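Long-range contacts in indole-3-acetic acid-amido synthetase GH3.15 (Arabidopsis thaliana, PDB 6E1Q), which conjugates glutamine, and possibly cysteine, to the auxin precursor indole-3-butyric acid, and glutamine to the herbicide 4-(2,4-dichlorophenoxy)butanoate, using ATP: residues F144-R149 against S550-Y555; T148-T153 against I188-D193; L94-G99 against L157-M162; Q196-Q201 against L224-F229. All coordinates share one frame; numbering follows the deposited sequence. Where two conformers were deposited one is given.

How the contacts relate
Contact 4 is the buried one, two helices meeting through methionine and aromatic side chains, whereas contact 2 lies at the surface and joins two loops by a backbone CA-H...O approach and a threonine methyl. Contacts 1 and 3 are partly buried and lie nearest the bound ligands. The chain 144-153 serves both contact 1 and contact 2, which share Thr148 and Arg149. Contact 3 differs in being carried by regular strand hydrogen bonds, and its sheet also takes in strand 151-152 of contact 2. Contact 1 alone reaches across to the C-terminal family region; it meets contact 3 through Tyr145 with Thr161, and contact 4 through Phe146 packed on Ser197 and Gln201.

Contact 1 of 4, residues F144-R149 against S550-Y555; sequences FYFVTR and SSVSQY. With CFA ((2,4-dichlorophenoxy)acetic acid), chain C.
Tyr145 sets its ring against Ser553, and the same ring lies beside a chlorine of the bound (2,4-dichlorophenoxy)acetic acid. With CG anti to the backbone N (chi1 -175°), the ring starts off beside the carbonyl carbon, and its far half reaches the opposite loop: CE1 of Tyr145 lies 3.3 Å from CB of Ser553. The approach is oblique to the ring. On the neighbouring ring carbon, CD1 of Tyr145 is 3.5 Å from CL4 of the ligand, which also comes in obliquely. The phenol oxygen is hydrogen-bonded to Thr161, which holds the tip of the side chain in place.

Ser553 CB has a second neighbour in the backbone, 3.6 Å from the carbonyl O of Phe146. Val552, one residue earlier, splits its two methyls between two partners. CG2 meets CG2 of Thr148 at 3.7 Å, the two side chains crossing at about a right angle, while CG1 sits 4.2 Å from CE1 of Phe146 in a looser, slanting approach.

The serine loop is shaped from within. A type I beta turn runs from Val552 to Tyr555, and Ser551 OG accepts from the backbone N of Gln554 at 3.1 Å, an ST motif; the same hydroxyl donates to OE1 of Gln554 in the carbonyl plane, on a lone pair.

This pairing joins the N-terminal and C-terminal family regions beside the ligand pocket. Helix 194-207 packs on Phe146 and Thr148, helix 537-547 meets Val552 and Tyr555, and Tyr145 leans on helix 162-172, while Gln554 reaches strand 91-97 through Thr96.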
loop_
_atom_site.group_PDB
_atom_site.type_symbol
_atom_site.label_atom_id
_atom_site.label_comp_id
_atom_site.label_asym_id
_atom_site.label_seq_id
_atom_site.Cartn_x
_atom_site.Cartn_y
_atom_site.Cartn_z
ATOM N N PHE A 144 5.685 -4.736 -10.911
ATOM C CA PHE A 144 6.053 -3.375 -11.258
ATOM C C PHE A 144 6.553 -2.710 -9.988
ATOM O O PHE A 144 5.777 -2.324 -9.119
ATOM C CB PHE A 144 4.873 -2.638 -11.877
ATOM C CG PHE A 144 4.401 -3.256 -13.161
ATOM C CD1 PHE A 144 5.209 -3.245 -14.280
ATOM C CD2 PHE A 144 3.166 -3.866 -13.239
ATOM C CE1 PHE A 144 4.792 -3.812 -15.465
ATOM C CE2 PHE A 144 2.738 -4.438 -14.420
ATOM C CZ PHE A 144 3.561 -4.404 -15.540
ATOM N N TYR A 145 7.863 -2.579 -9.888
ATOM C CA TYR A 145 8.476 -2.039 -8.690
ATOM C C TYR A 145 9.876 -1.636 -9.074
ATOM O O TYR A 145 10.591 -2.435 -9.682
ATOM C CB TYR A 145 8.543 -3.077 -7.561
ATOM C CG TYR A 145 9.080 -2.472 -6.277
ATOM C CD1 TYR A 145 8.236 -1.786 -5.421
ATOM C CD2 TYR A 145 10.431 -2.556 -5.940
ATOM C CE1 TYR A 145 8.700 -1.224 -4.258
ATOM C CE2 TYR A 145 10.913 -1.976 -4.765
ATOM C CZ TYR A 145 10.035 -1.307 -3.934
ATOM O OH TYR A 145 10.447 -0.717 -2.759
ATOM N N PHE A 146 10.280 -0.427 -8.711
ATOM C CA PHE A 146 11.699 -0.137 -8.822
ATOM C C PHE A 146 12.083 0.914 -7.790
ATOM O O PHE A 146 11.240 1.652 -7.284
ATOM C CB PHE A 146 12.097 0.269 -10.251
ATOM C CG PHE A 146 11.195 1.289 -10.889
ATOM C CD1 PHE A 146 11.300 2.633 -10.561
ATOM C CD2 PHE A 146 10.277 0.906 -11.858
ATOM C CE1 PHE A 146 10.490 3.579 -11.172
ATOM C CE2 PHE A 146 9.458 1.852 -12.470
ATOM C CZ PHE A 146 9.566 3.186 -12.125
ATOM N N VAL A 147 13.368 0.932 -7.452
ATOM C CA VAL A 147 13.909 1.812 -6.425
ATOM C C VAL A 147 14.885 2.789 -7.071
ATOM O O VAL A 147 15.670 2.408 -7.948
ATOM C CB VAL A 147 14.582 1.005 -5.296
ATOM C CG1 VAL A 147 15.552 -0.001 -5.867
ATOM C CG2 VAL A 147 15.316 1.932 -4.360
ATOM N N THR A 148 14.829 4.050 -6.639
ATOM C CA THR A 148 15.605 5.121 -7.249
ATOM C C THR A 148 16.793 5.566 -6.410
ATOM O O THR A 148 17.652 6.291 -6.928
ATOM C CB THR A 148 14.711 6.336 -7.531
ATOM O OG1 THR A 148 14.288 6.927 -6.294
ATOM C CG2 THR A 148 13.492 5.906 -8.324
ATOM N N ARG A 149 16.859 5.161 -5.143
ATOM C CA ARG A 149 18.007 5.434 -4.293
ATOM C C ARG A 149 17.889 4.609 -3.019
ATOM O O ARG A 149 16.814 4.101 -2.668
ATOM C CB ARG A 149 18.134 6.929 -3.952
ATOM C CG ARG A 149 17.026 7.429 -3.064
ATOM C CD ARG A 149 17.208 8.877 -2.601
ATOM N NE ARG A 149 16.340 9.080 -1.442
ATOM C CZ ARG A 149 15.958 10.255 -0.956
ATOM N NH1 ARG A 149 16.367 11.387 -1.521
ATOM N NH2 ARG A 149 15.149 10.284 0.101
ATOM N N SER A 550 10.396 12.186 -2.319
ATOM C CA SER A 550 9.439 11.112 -2.082
ATOM C C SER A 550 9.833 9.858 -2.851
ATOM O O SER A 550 10.286 9.924 -3.998
ATOM C CB SER A 550 8.022 11.525 -2.487
ATOM O OG SER A 550 7.532 12.512 -1.616
ATOM N N SER A 551 9.655 8.708 -2.206
ATOM C CA SER A 551 9.913 7.430 -2.856
ATOM C C SER A 551 8.884 7.202 -3.970
ATOM O O SER A 551 7.677 7.370 -3.763
ATOM C CB SER A 551 9.876 6.315 -1.804
ATOM O OG SER A 551 9.504 5.058 -2.336
ATOM N N VAL A 552 9.365 6.854 -5.164
ATOM C CA VAL A 552 8.457 6.625 -6.294
ATOM C C VAL A 552 7.533 5.439 -6.021
ATOM O O VAL A 552 6.313 5.505 -6.230
ATOM C CB VAL A 552 9.262 6.401 -7.583
ATOM C CG1 VAL A 552 8.312 6.208 -8.755
ATOM C CG2 VAL A 552 10.238 7.552 -7.818
ATOM N N SER A 553 8.103 4.323 -5.558
ATOM C CA SER A 553 7.351 3.087 -5.369
ATOM C C SER A 553 6.451 3.137 -4.150
ATOM O O SER A 553 5.540 2.319 -4.024
ATOM C CB SER A 553 8.317 1.917 -5.228
ATOM O OG SER A 553 9.185 2.132 -4.126
ATOM N N GLN A 554 6.711 4.048 -3.226
ATOM C CA GLN A 554 5.865 4.184 -2.059
ATOM C C GLN A 554 4.931 5.374 -2.177
ATOM O O GLN A 554 4.196 5.666 -1.233
ATOM C CB GLN A 554 6.729 4.285 -0.798
ATOM C CG GLN A 554 7.393 2.957 -0.401
ATOM C CD GLN A 554 8.546 3.119 0.603
ATOM O OE1 GLN A 554 9.474 3.900 0.389
ATOM N NE2 GLN A 554 8.487 2.365 1.694
ATOM N N TYR A 555 4.924 6.061 -3.320
ATOM C CA TYR A 555 4.109 7.267 -3.431
ATOM C C TYR A 555 2.624 6.922 -3.424
ATOM O O TYR A 555 2.177 6.016 -4.137
ATOM C CB TYR A 555 4.445 8.053 -4.699
ATOM C CG TYR A 555 3.589 9.295 -4.821
ATOM C CD1 TYR A 555 3.994 10.500 -4.238
ATOM C CD2 TYR A 555 2.362 9.260 -5.485
ATOM C CE1 TYR A 555 3.197 11.649 -4.330
ATOM C CE2 TYR A 555 1.565 10.396 -5.579
ATOM C CZ TYR A 555 1.990 11.591 -5.000
ATOM O OH TYR A 555 1.203 12.733 -5.089
HETATM C C1 CFA C . 3.032 -10.293 -6.342
HETATM C C2 CFA C . 2.927 -10.290 -4.819
HETATM C "C1'" CFA C . 3.279 -7.955 -4.471
HETATM C "C2'" CFA C . 2.834 -6.706 -4.062
HETATM C "C3'" CFA C . 3.664 -5.618 -4.179
HETATM C "C4'" CFA C . 4.922 -5.774 -4.702
HETATM C "C5'" CFA C . 5.384 -7.002 -5.107
HETATM CL CL3 CFA C . 1.207 -6.435 -3.380
HETATM C "C6'" CFA C . 4.559 -8.093 -4.985
HETATM O O1 CFA C . 3.826 -11.081 -6.917
HETATM O O2 CFA C . 2.342 -9.490 -7.011
HETATM O "O1'" CFA C . 2.435 -9.065 -4.353
HETATM CL CL4 CFA C . 5.958 -4.354 -4.844
#

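Contact 2 of 4, residues T148-T153 against I188-D193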
loop_
_atom_site.group_PDB
_atom_site.type_symbol
_atom_site.label_atom_id
_atom_site.label_comp_id
_atom_site.label_asym_id
_atom_site.label_seq_id
_atom_site.Cartn_x
_atom_site.Cartn_y
_atom_site.Cartn_z
ATOM N N THR A 148 14.829 4.050 -6.639
ATOM C CA THR A 148 15.605 5.121 -7.249
ATOM C C THR A 148 16.793 5.566 -6.410
ATOM O O THR A 148 17.652 6.291 -6.928
ATOM C CB THR A 148 14.711 6.336 -7.531
ATOM O OG1 THR A 148 14.288 6.927 -6.294
ATOM C CG2 THR A 148 13.492 5.906 -8.324
ATOM N N ARG A 149 16.859 5.161 -5.143
ATOM C CA ARG A 149 18.007 5.434 -4.293
ATOM C C ARG A 149 17.889 4.609 -3.019
ATOM O O ARG A 149 16.814 4.101 -2.668
ATOM C CB ARG A 149 18.134 6.929 -3.952
ATOM C CG ARG A 149 17.026 7.429 -3.064
ATOM C CD ARG A 149 17.208 8.877 -2.601
ATOM N NE ARG A 149 16.340 9.080 -1.442
ATOM C CZ ARG A 149 15.958 10.255 -0.956
ATOM N NH1 ARG A 149 16.367 11.387 -1.521
ATOM N NH2 ARG A 149 15.149 10.284 0.101
ATOM N N GLU A 150 19.026 4.486 -2.341
ATOM C CA GLU A 150 19.148 3.834 -1.049
ATOM C C GLU A 150 20.233 4.581 -0.281
ATOM O O GLU A 150 20.883 5.481 -0.816
ATOM C CB GLU A 150 19.477 2.342 -1.202
ATOM C CG GLU A 150 20.594 2.072 -2.198
ATOM C CD GLU A 150 21.140 0.651 -2.124
ATOM O OE1 GLU A 150 20.398 -0.255 -1.679
ATOM O OE2 GLU A 150 22.311 0.441 -2.519
ATOM N N SER A 151 20.428 4.214 0.983
ATOM C CA SER A 151 21.427 4.897 1.794
ATOM C C SER A 151 21.978 3.919 2.823
ATOM O O SER A 151 21.600 2.742 2.857
ATOM C CB SER A 151 20.824 6.151 2.442
ATOM O OG SER A 151 19.613 5.848 3.130
ATOM N N LYS A 152 22.893 4.406 3.658
ATOM C CA LYS A 152 23.337 3.631 4.809
ATOM C C LYS A 152 23.546 4.551 6.005
ATOM O O LYS A 152 23.799 5.748 5.854
ATOM C CB LYS A 152 24.617 2.803 4.536
ATOM C CG LYS A 152 25.720 3.452 3.751
ATOM C CD LYS A 152 26.750 2.387 3.372
ATOM C CE LYS A 152 28.184 2.906 3.462
ATOM N NZ LYS A 152 28.613 3.718 2.283
ATOM N N THR A 153 23.420 3.975 7.199
ATOM C CA THR A 153 23.614 4.716 8.438
ATOM C C THR A 153 25.086 5.082 8.630
ATOM O O THR A 153 25.973 4.677 7.868
ATOM C CB THR A 153 23.121 3.897 9.630
ATOM O OG1 THR A 153 24.069 2.851 9.920
ATOM C CG2 THR A 153 21.758 3.313 9.353
ATOM N N ILE A 188 16.101 -4.165 -7.165
ATOM C CA ILE A 188 17.168 -4.244 -6.174
ATOM C C ILE A 188 18.261 -3.210 -6.446
ATOM O O ILE A 188 18.624 -2.432 -5.561
ATOM C CB ILE A 188 17.754 -5.674 -6.103
ATOM C CG1 ILE A 188 16.649 -6.691 -5.785
ATOM C CG2 ILE A 188 18.874 -5.752 -5.059
ATOM C CD1 ILE A 188 17.015 -8.135 -6.123
ATOM N N THR A 189 18.786 -3.177 -7.672
ATOM C CA THR A 189 19.822 -2.214 -8.028
ATOM C C THR A 189 19.192 -0.866 -8.356
ATOM O O THR A 189 18.319 -0.767 -9.225
ATOM C CB THR A 189 20.657 -2.705 -9.215
ATOM O OG1 THR A 189 21.222 -3.986 -8.911
ATOM C CG2 THR A 189 21.795 -1.718 -9.517
ATOM N N THR A 190 19.652 0.168 -7.664
ATOM C CA THR A 190 19.117 1.514 -7.801
ATOM C C THR A 190 19.290 2.066 -9.225
ATOM O O THR A 190 20.244 1.738 -9.939
ATOM C CB THR A 190 19.798 2.406 -6.751
ATOM O OG1 THR A 190 19.227 2.144 -5.459
ATOM C CG2 THR A 190 19.720 3.884 -7.082
ATOM N N CYS A 191 18.315 2.880 -9.646
ATOM C CA CYS A 191 18.412 3.657 -10.884
ATOM C C CYS A 191 17.702 4.980 -10.645
ATOM O O CYS A 191 16.485 4.991 -10.440
ATOM C CB CYS A 191 17.793 2.920 -12.074
ATOM S SG CYS A 191 17.727 3.894 -13.646
ATOM N N ALA A 192 18.452 6.086 -10.685
ATOM C CA ALA A 192 17.852 7.392 -10.420
ATOM C C ALA A 192 16.878 7.807 -11.519
ATOM O O ALA A 192 15.907 8.526 -11.249
ATOM C CB ALA A 192 18.944 8.450 -10.248
ATOM N N ASP A 193 17.114 7.371 -12.754
ATOM C CA ASP A 193 16.252 7.741 -13.875
ATOM C C ASP A 193 15.044 6.807 -13.911
ATOM O O ASP A 193 15.128 5.681 -14.406
ATOM C CB ASP A 193 17.034 7.684 -15.180
ATOM C CG ASP A 193 16.368 8.465 -16.283
ATOM O OD1 ASP A 193 15.137 8.655 -16.197
ATOM O OD2 ASP A 193 17.063 8.865 -17.245
#
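Thr190 pushes its methyl into the backbone of Thr148, and this is where the contact is tight. CG2 of Thr190 stands anti to its own backbone N (chi1 -76° for OG1), a setting that carries the methyl to 3.2 Å from the carbonyl O of Thr148; the same methyl is 3.6 Å from CA of Arg149. Next to it the two chains come together backbone to backbone. CA of Thr148 approaches the carbonyl O of Cys191 at 3.3 Å, a CA-H...O contact with an angle of 150° at the hydrogen, and CB and CG2 of Thr148 lie behind it against the same oxygen. Ala192 closes this end with its CA 3.7 Å from the carbonyl O of Thr148.

Toward solvent the fit slackens. Glu150 meets the threonine chiefly through its aliphatic part, CG of Glu150 being 3.5 Å from OG1 of Thr190 as the two side chains pass at a slant. Beyond CG the glutamate chain is extended, and its carboxylate makes a long, weak ion pair with Arg160. The hydroxyl of Thr190 is thus covered by carbon, and no hydrogen-bonding partner for it is present in the model. Glu150, Arg149 and Ala192 are all exposed.

No conventional hydrogen bond crosses between 148-153 and 188-193; a backbone bond between Val147 and Cys191, just outside, ties the loops together. On one side Ser151 and Lys152 form the edge strand that pairs with strand 158-160. On the other, Asp193 caps the start of helix 194-207, and Ile188 packs against helix 162-172.

Contact 3 of 4, residues L94-G99 against L157-M162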
loop_
_atom_site.group_PDB
_atom_site.type_symbol
_atom_site.label_atom_id
_atom_site.label_comp_id
_atom_site.label_asym_id
_atom_site.label_seq_id
_atom_site.Cartn_x
_atom_site.Cartn_y
_atom_site.Cartn_z
ATOM N N LEU A 94 18.032 -1.616 8.082
ATOM C CA LEU A 94 16.897 -0.793 8.466
ATOM C C LEU A 94 15.966 -0.605 7.282
ATOM O O LEU A 94 16.411 -0.325 6.171
ATOM C CB LEU A 94 17.300 0.573 9.016
ATOM C CG LEU A 94 18.286 0.580 10.173
ATOM C CD1 LEU A 94 18.769 1.976 10.476
ATOM C CD2 LEU A 94 17.577 -0.037 11.373
ATOM N N LEU A 95 14.679 -0.740 7.541
ATOM C CA LEU A 95 13.664 -0.622 6.511
ATOM C C LEU A 95 13.096 0.794 6.497
ATOM O O LEU A 95 12.693 1.313 7.543
ATOM C CB LEU A 95 12.550 -1.635 6.756
ATOM C CG LEU A 95 12.911 -3.120 6.655
ATOM C CD1 LEU A 95 11.671 -3.981 6.888
ATOM C CD2 LEU A 95 13.556 -3.497 5.326
ATOM N N THR A 96 13.106 1.435 5.326
ATOM C CA THR A 96 12.475 2.736 5.165
ATOM C C THR A 96 11.002 2.523 4.854
ATOM O O THR A 96 10.662 1.993 3.794
ATOM C CB THR A 96 13.138 3.539 4.057
ATOM O OG1 THR A 96 14.531 3.629 4.331
ATOM C CG2 THR A 96 12.576 4.916 4.038
ATOM N N SER A 97 10.147 2.957 5.758
ATOM C CA SER A 97 8.719 2.722 5.643
ATOM C C SER A 97 8.042 3.926 5.002
ATOM O O SER A 97 8.565 5.045 5.025
ATOM C CB SER A 97 8.130 2.434 7.028
ATOM O OG SER A 97 6.761 2.758 7.101
ATOM N N SER A 98 6.896 3.668 4.379
ATOM C CA SER A 98 5.886 4.702 4.229
ATOM C C SER A 98 5.237 4.941 5.587
ATOM O O SER A 98 5.214 4.063 6.454
ATOM C CB SER A 98 4.825 4.296 3.211
ATOM O OG SER A 98 3.847 3.473 3.825
ATOM N N GLY A 99 4.699 6.134 5.774
ATOM C CA GLY A 99 4.292 6.492 7.116
ATOM C C GLY A 99 5.500 7.026 7.853
ATOM O O GLY A 99 6.569 6.405 7.836
ATOM N N LEU A 157 25.072 0.364 8.369
ATOM C CA LEU A 157 23.897 -0.464 8.142
ATOM C C LEU A 157 23.178 -0.015 6.878
ATOM O O LEU A 157 22.939 1.179 6.696
ATOM C CB LEU A 157 22.939 -0.352 9.332
ATOM C CG LEU A 157 22.707 -1.566 10.223
ATOM C CD1 LEU A 157 21.655 -1.239 11.300
ATOM C CD2 LEU A 157 22.311 -2.767 9.400
ATOM N N MET A 158 22.794 -0.967 6.026
ATOM C CA MET A 158 22.054 -0.611 4.825
ATOM C C MET A 158 20.627 -0.219 5.184
ATOM O O MET A 158 20.035 -0.716 6.144
ATOM C CB MET A 158 22.028 -1.762 3.811
ATOM C CG MET A 158 23.318 -1.963 3.006
ATOM S SD MET A 158 24.016 -0.482 2.203
ATOM C CE MET A 158 22.806 -0.188 0.903
ATOM N N VAL A 159 20.079 0.687 4.393
ATOM C CA VAL A 159 18.728 1.193 4.564
ATOM C C VAL A 159 17.956 0.892 3.282
ATOM O O VAL A 159 18.312 1.394 2.217
ATOM C CB VAL A 159 18.746 2.699 4.854
ATOM C CG1 VAL A 159 17.388 3.161 5.038
ATOM C CG2 VAL A 159 19.551 2.987 6.107
ATOM N N ARG A 160 16.899 0.097 3.379
ATOM C CA ARG A 160 16.207 -0.375 2.181
ATOM C C ARG A 160 14.722 -0.481 2.455
ATOM O O ARG A 160 14.282 -0.436 3.606
ATOM C CB ARG A 160 16.701 -1.754 1.725
ATOM C CG ARG A 160 18.119 -1.793 1.232
ATOM C CD ARG A 160 18.480 -3.198 0.816
ATOM N NE ARG A 160 19.794 -3.218 0.197
ATOM C CZ ARG A 160 20.812 -3.920 0.669
ATOM N NH1 ARG A 160 20.650 -4.663 1.758
ATOM N NH2 ARG A 160 21.987 -3.881 0.055
ATOM N N THR A 161 13.950 -0.661 1.378
ATOM C CA THR A 161 12.529 -0.966 1.521
ATOM C C THR A 161 12.350 -2.438 1.846
ATOM O O THR A 161 13.241 -3.268 1.617
ATOM C CB THR A 161 11.741 -0.621 0.255
ATOM O OG1 THR A 161 12.232 -1.390 -0.854
ATOM C CG2 THR A 161 11.887 0.876 -0.071
ATOM N N MET A 162 11.183 -2.757 2.406
ATOM C CA MET A 162 10.871 -4.152 2.702
ATOM C C MET A 162 10.769 -4.981 1.426
ATOM O O MET A 162 11.251 -6.126 1.376
ATOM C CB MET A 162 9.574 -4.237 3.502
ATOM C CG MET A 162 9.052 -5.642 3.616
ATOM S SD MET A 162 9.990 -6.494 4.890
ATOM C CE MET A 162 10.584 -7.926 4.002
HETATM O O HOH W 1 9.718 -0.588 3.546
#
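The guanidinium of Arg160 is covered on one face by CG of Met158, 3.5 Å above the plane and offset toward the rim. Arg160 joins strand 94-97 through its backbone. Strands 94-97 and 158-160 run parallel, 32° apart in direction. N of Leu94 donates to O of Met158, and N of Arg160 to O of Leu94 at 2.9 Å. N of Thr96 reaches O of Arg160 at 2.8 Å from above the carbonyl plane, 41° out of it.

Side chains follow on both faces. On one, Leu94 CG meets CD1 of Leu157 at 4.0 Å, crossing at about a right angle. On the other, Leu95 holds CG anti to the carbonyl carbon (chi1 -65°), and its CD1 touches SD of Met162 at 3.6 Å, while CD2 lies near the carbonyls of Arg160 and Thr161. An alanine at Leu95 would probably leave the sulfur of Met162 without its methyl neighbour and open a gap over those carbonyls.

A water bridges past the strand ends, donating to O of Thr96 and accepting from N of Met162. The segment 94-99 also carries the ATP-binding residues Ser97 and Ser98. Thr161 caps helix 162-172, whose first turn sits near the bound ligand. Strand 105-111 flanks strand 91-97, strand 151-152 flanks 158-160, and helix 112-132 packs on Met162.

Contact 4 of 4, residues Q196-Q201 against L224-F229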
loop_
_atom_site.group_PDB
_atom_site.type_symbol
_atom_site.label_atom_id
_atom_site.label_comp_id
_atom_site.label_asym_id
_atom_site.label_seq_id
_atom_site.Cartn_x
_atom_site.Cartn_y
_atom_site.Cartn_z
ATOM N N GLN A 196 14.064 5.562 -17.478
ATOM C CA GLN A 196 14.767 4.388 -17.986
ATOM C C GLN A 196 14.300 3.120 -17.292
ATOM O O GLN A 196 14.130 2.073 -17.932
ATOM C CB GLN A 196 16.275 4.537 -17.805
ATOM C CG GLN A 196 16.871 5.688 -18.575
ATOM C CD GLN A 196 18.377 5.672 -18.528
ATOM O OE1 GLN A 196 19.019 4.670 -18.869
ATOM N NE2 GLN A 196 18.954 6.781 -18.092
ATOM N N SER A 197 14.095 3.194 -15.976
ATOM C CA SER A 197 13.735 1.988 -15.243
ATOM C C SER A 197 12.335 1.508 -15.630
ATOM O O SER A 197 12.133 0.312 -15.882
ATOM C CB SER A 197 13.838 2.239 -13.735
ATOM O OG SER A 197 12.912 3.239 -13.341
ATOM N N MET A 198 11.356 2.419 -15.691
ATOM C CA MET A 198 10.016 2.009 -16.122
ATOM C C MET A 198 10.042 1.469 -17.556
ATOM O O MET A 198 9.342 0.499 -17.885
ATOM C CB MET A 198 9.046 3.186 -16.010
ATOM C CG MET A 198 7.659 2.891 -16.589
ATOM S SD MET A 198 6.752 1.697 -15.553
ATOM C CE MET A 198 6.137 2.811 -14.273
ATOM N N TYR A 199 10.861 2.080 -18.417
ATOM C CA TYR A 199 10.932 1.638 -19.807
ATOM C C TYR A 199 11.467 0.209 -19.902
ATOM O O TYR A 199 10.887 -0.642 -20.588
ATOM C CB TYR A 199 11.788 2.622 -20.625
ATOM C CG TYR A 199 11.831 2.321 -22.127
ATOM C CD1 TYR A 199 12.702 1.370 -22.639
ATOM C CD2 TYR A 199 10.981 2.980 -23.020
ATOM C CE1 TYR A 199 12.744 1.089 -24.010
ATOM C CE2 TYR A 199 11.011 2.704 -24.386
ATOM C CZ TYR A 199 11.895 1.755 -24.873
ATOM O OH TYR A 199 11.944 1.469 -26.224
ATOM N N CYS A 200 12.562 -0.088 -19.198
ATOM C CA CYS A 200 13.161 -1.418 -19.326
ATOM C C CYS A 200 12.271 -2.490 -18.719
ATOM O O CYS A 200 12.164 -3.601 -19.255
ATOM C CB CYS A 200 14.539 -1.441 -18.669
ATOM S SG CYS A 200 15.728 -0.367 -19.523
ATOM N N GLN A 201 11.645 -2.174 -17.586
ATOM C CA GLN A 201 10.759 -3.123 -16.923
ATOM C C GLN A 201 9.544 -3.455 -17.787
ATOM O O GLN A 201 9.109 -4.611 -17.841
ATOM C CB GLN A 201 10.372 -2.525 -15.568
ATOM C CG GLN A 201 8.977 -2.735 -15.075
ATOM C CD GLN A 201 8.904 -2.513 -13.566
ATOM O OE1 GLN A 201 9.384 -3.329 -12.784
ATOM N NE2 GLN A 201 8.347 -1.374 -13.160
ATOM N N LEU A 224 -1.696 2.573 -12.467
ATOM C CA LEU A 224 -2.065 3.698 -13.322
ATOM C C LEU A 224 -0.839 4.409 -13.865
ATOM O O LEU A 224 -0.849 4.904 -14.995
ATOM C CB LEU A 224 -2.937 4.684 -12.549
ATOM C CG LEU A 224 -4.005 3.995 -11.722
ATOM C CD1 LEU A 224 -4.793 5.020 -10.897
ATOM C CD2 LEU A 224 -4.896 3.182 -12.636
ATOM N N LYS A 225 0.217 4.501 -13.055
ATOM C CA LYS A 225 1.470 5.077 -13.518
ATOM C C LYS A 225 2.110 4.203 -14.602
ATOM O O LYS A 225 2.649 4.718 -15.581
ATOM C CB LYS A 225 2.392 5.267 -12.312
ATOM C CG LYS A 225 3.685 5.965 -12.588
ATOM C CD LYS A 225 3.467 7.418 -12.920
ATOM C CE LYS A 225 4.779 8.141 -13.145
ATOM N NZ LYS A 225 4.572 9.567 -13.558
ATOM N N VAL A 226 2.014 2.882 -14.468
ATOM C CA VAL A 226 2.506 1.981 -15.502
ATOM C C VAL A 226 1.719 2.167 -16.795
ATOM O O VAL A 226 2.289 2.247 -17.888
ATOM C CB VAL A 226 2.434 0.523 -15.004
ATOM C CG1 VAL A 226 2.760 -0.428 -16.129
ATOM C CG2 VAL A 226 3.434 0.302 -13.853
ATOM N N ILE A 227 0.397 2.257 -16.687
ATOM C CA ILE A 227 -0.445 2.389 -17.870
ATOM C C ILE A 227 -0.203 3.732 -18.553
ATOM O O ILE A 227 -0.153 3.821 -19.787
ATOM C CB ILE A 227 -1.918 2.206 -17.465
ATOM C CG1 ILE A 227 -2.153 0.764 -17.030
ATOM C CG2 ILE A 227 -2.856 2.635 -18.604
ATOM C CD1 ILE A 227 -3.548 0.476 -16.582
ATOM N N LYS A 228 -0.047 4.794 -17.761
ATOM C CA LYS A 228 0.264 6.093 -18.337
ATOM C C LYS A 228 1.562 6.041 -19.142
ATOM O O LYS A 228 1.629 6.579 -20.253
ATOM C CB LYS A 228 0.350 7.149 -17.237
ATOM C CG LYS A 228 0.308 8.591 -17.758
ATOM C CD LYS A 228 1.666 9.297 -17.653
ATOM C CE LYS A 228 1.549 10.807 -17.902
ATOM N NZ LYS A 228 1.653 11.195 -19.344
ATOM N N PHE A 229 2.601 5.395 -18.604
ATOM C CA PHE A 229 3.840 5.246 -19.361
ATOM C C PHE A 229 3.606 4.471 -20.660
ATOM O O PHE A 229 4.120 4.845 -21.722
ATOM C CB PHE A 229 4.898 4.562 -18.493
ATOM C CG PHE A 229 6.294 4.722 -19.005
ATOM C CD1 PHE A 229 6.810 3.829 -19.933
ATOM C CD2 PHE A 229 7.091 5.771 -18.570
ATOM C CE1 PHE A 229 8.094 3.963 -20.415
ATOM C CE2 PHE A 229 8.392 5.923 -19.052
ATOM C CZ PHE A 229 8.893 5.012 -19.972
#
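Met198 and Phe229 meet because both leave their helices with CG anti to the backbone N (chi1 173° for the methionine). The two side chains then slide past each other in opposite directions. CG of Met198 settles over one face of the Phe229 ring, 3.5 Å from the centroid and 19° off the ring normal, a CH-pi contact. Its nearest ring atom is CG of Phe229 at 3.3 Å, so the methylene sits near the root of the ring rather than its tip. Beyond CG the methionine chain bends, and SD stands 5.1 Å from the centroid of the Phe229 ring, a Met-aromatic contact that is oblique. The bend ends with CE of Met198 3.7 Å from CG2 of Val226, with the Lys225 chain a little further off.

Helices 194-207 and 220-243 cross here almost perpendicularly, at -83° for the local segments, with axes 10.8 Å apart. At that spacing side chains, not backbones, fill the interface, and no hydrogen bond spans the two segments.

The far rim of the Phe229 ring reaches the next residue along. Its CZ is 3.8 Å from CB of Tyr199, the two side chains crossing at about a right angle, and CE1 lies against CA of Tyr199. An alanine in place of Phe229 would probably open a gap beside CG of Met198 and CB of Tyr199, leaving the methionine held mainly at its Val226 end. Tyr199 is itself held further out, its hydroxyl bonded to Asn240 and its ring edge-to-face with Trp249. Cys200, turned away from this interface, is disulfide-bonded to Cys255.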